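Local atomic coordinates of ZT_dimer domain-containing protein (PDB entry 6VDA), a protein that probably transports divalent metal cations such as zinc across the membrane as a member of the cation diffusion facilitator family, represented here by its zinc-binding C-terminal domain. Residues A[16-21]-A[66-71]. Numbering follows the deposited sequence.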
loop_
_atom_site.group_PDB
_atom_site.type_symbol
_atom_site.label_atom_id
_atom_site.label_comp_id
_atom_site.label_asym_id
_atom_site.label_seq_id
_atom_site.Cartn_x
_atom_site.Cartn_y
_atom_site.Cartn_z
ATOM N N PHE A 16 -6.413 14.573 -9.714
ATOM C CA PHE A 16 -5.202 15.433 -9.769
ATOM C C PHE A 16 -5.531 16.808 -9.180
ATOM O O PHE A 16 -4.656 17.397 -8.531
ATOM C CB PHE A 16 -4.640 15.491 -11.191
ATOM C CG PHE A 16 -3.725 14.344 -11.528
ATOM C CD1 PHE A 16 -2.394 14.367 -11.138
ATOM C CD2 PHE A 16 -4.192 13.233 -12.208
ATOM C CE1 PHE A 16 -1.548 13.312 -11.441
ATOM C CE2 PHE A 16 -3.347 12.174 -12.506
ATOM C CZ PHE A 16 -2.025 12.218 -12.127
ATOM N N ALA A 17 -6.763 17.289 -9.372
ATOM C CA ALA A 17 -7.243 18.584 -8.835
ATOM C C ALA A 17 -7.195 18.550 -7.302
ATOM O O ALA A 17 -6.723 19.523 -6.714
ATOM C CB ALA A 17 -8.628 18.894 -9.355
ATOM N N VAL A 18 -7.633 17.453 -6.682
ATOM C CA VAL A 18 -7.624 17.279 -5.194
ATOM C C VAL A 18 -6.186 17.157 -4.662
ATOM O O VAL A 18 -5.920 17.707 -3.581
ATOM C CB VAL A 18 -8.469 16.071 -4.751
ATOM C CG1 VAL A 18 -8.305 15.804 -3.259
ATOM C CG2 VAL A 18 -9.941 16.247 -5.109
ATOM N N LEU A 19 -5.294 16.441 -5.352
ATOM C CA LEU A 19 -3.904 16.209 -4.869
ATOM C C LEU A 19 -3.138 17.535 -4.811
ATOM O O LEU A 19 -2.353 17.703 -3.864
ATOM C CB LEU A 19 -3.202 15.205 -5.785
ATOM C CG LEU A 19 -3.750 13.781 -5.732
ATOM C CD1 LEU A 19 -3.125 12.939 -6.829
ATOM C CD2 LEU A 19 -3.529 13.146 -4.364
ATOM N N GLU A 20 -3.377 18.439 -5.770
ATOM C CA GLU A 20 -2.731 19.779 -5.854
ATOM C C GLU A 20 -2.980 20.571 -4.565
ATOM O O GLU A 20 -2.187 21.477 -4.262
ATOM C CB GLU A 20 -3.258 20.568 -7.057
ATOM C CG GLU A 20 -2.609 20.183 -8.377
ATOM C CD GLU A 20 -2.961 21.097 -9.539
ATOM O OE1 GLU A 20 -3.879 21.930 -9.389
ATOM O OE2 GLU A 20 -2.312 20.980 -10.595
ATOM N N ARG A 21 -4.060 20.252 -3.852
ATOM C CA ARG A 21 -4.451 20.870 -2.557
ATOM C C ARG A 21 -3.384 20.594 -1.488
ATOM O O ARG A 21 -3.297 21.390 -0.527
ATOM C CB ARG A 21 -5.814 20.317 -2.118
ATOM C CG ARG A 21 -6.648 21.279 -1.289
ATOM C CD ARG A 21 -8.074 20.799 -1.110
ATOM N NE ARG A 21 -8.973 21.208 -2.188
ATOM C CZ ARG A 21 -10.291 21.385 -2.060
ATOM N NH1 ARG A 21 -10.885 21.206 -0.891
ATOM N NH2 ARG A 21 -11.015 21.754 -3.104
ATOM N N LYS A 66 -10.465 11.368 2.258
ATOM C CA LYS A 66 -11.615 12.137 2.800
ATOM C C LYS A 66 -11.998 13.200 1.762
ATOM O O LYS A 66 -13.186 13.246 1.383
ATOM C CB LYS A 66 -11.265 12.724 4.174
ATOM C CG LYS A 66 -12.447 13.092 5.063
ATOM N N GLU A 67 -11.015 13.962 1.267
ATOM C CA GLU A 67 -11.212 15.047 0.266
ATOM C C GLU A 67 -11.660 14.460 -1.076
ATOM O O GLU A 67 -12.518 15.092 -1.727
ATOM C CB GLU A 67 -9.944 15.888 0.094
ATOM C CG GLU A 67 -9.761 16.925 1.185
ATOM C CD GLU A 67 -10.993 17.785 1.416
ATOM O OE1 GLU A 67 -11.504 18.372 0.429
ATOM O OE2 GLU A 67 -11.463 17.840 2.574
ATOM N N MET A 68 -11.114 13.309 -1.477
ATOM C CA MET A 68 -11.515 12.607 -2.726
ATOM C C MET A 68 -13.013 12.283 -2.648
ATOM O O MET A 68 -13.732 12.627 -3.592
ATOM C CB MET A 68 -10.727 11.309 -2.927
ATOM C CG MET A 68 -9.237 11.523 -3.130
ATOM S SD MET A 68 -8.806 12.108 -4.783
ATOM C CE MET A 68 -9.264 10.668 -5.744
ATOM N N LEU A 69 -13.455 11.665 -1.547
ATOM C CA LEU A 69 -14.855 11.201 -1.342
ATOM C C LEU A 69 -15.809 12.404 -1.308
ATOM O O LEU A 69 -16.945 12.255 -1.788
ATOM C CB LEU A 69 -14.930 10.371 -0.054
ATOM C CG LEU A 69 -14.907 8.851 -0.238
ATOM C CD1 LEU A 69 -13.849 8.425 -1.239
ATOM C CD2 LEU A 69 -14.691 8.136 1.086
ATOM N N LYS A 70 -15.365 13.548 -0.776
ATOM C CA LYS A 70 -16.175 14.794 -0.674
ATOM C C LYS A 70 -16.357 15.420 -2.065
ATOM O O LYS A 70 -17.411 16.037 -2.294
ATOM C CB LYS A 70 -15.525 15.811 0.272
ATOM C CG LYS A 70 -15.763 15.578 1.759
ATOM C CD LYS A 70 -15.419 16.779 2.629
ATOM N N ARG A 71 -15.365 15.278 -2.947
ATOM C CA ARG A 71 -15.304 15.954 -4.274
ATOM C C ARG A 71 -16.289 15.290 -5.241
ATOM O O ARG A 71 -17.060 16.019 -5.897
ATOM C CB ARG A 71 -13.883 15.881 -4.840
ATOM C CG ARG A 71 -13.735 16.386 -6.267
ATOM C CD ARG A 71 -13.329 17.843 -6.329
ATOM N NE ARG A 71 -12.940 18.226 -7.680
ATOM C CZ ARG A 71 -12.285 19.342 -7.995
ATOM N NH1 ARG A 71 -11.936 20.204 -7.055
ATOM N NH2 ARG A 71 -11.984 19.593 -9.257
#
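Val18, near the end of helix 6-19, meets Glu67, Met68 and Arg71 of helix 54-71, away from the zinc site of this CDF cytoplasmic domain. CG1, anti to the backbone N (chi1 173°), reaches the Glu67 chain at CB, 3.7 Å away; CG2 lies alongside the aliphatic part of Arg71, 3.9 Å from its CD, the two side chains running past each other in opposite directions. On the side toward the sheet, Met68 SD is 4.0 Å from both CB and CG1 of Val18, and Met68 also packs on Ile42 and Met44 of strand 39-48. Beyond Val18 the Arg71 guanidinium lays one face over the methyl group of Ala17, with NH2 3.4 Å from CB; Arg71 also touches Asp14, about one turn before Val18. Arg21, in the turn after the helix, crosses Glu67 at about a right angle and forms a salt bridge, NH1 to OE1 3.2 Å, with guanidinium and carboxylate planes 27° apart. Its NH2 is 4.3 Å from NH1 of Arg71, a like-charge approach that Glu67 probably eases on the Arg21 side. The buried Val18-Met68 contact is thus apolar, while both arginines and Glu67 keep their charged ends at the more open margin.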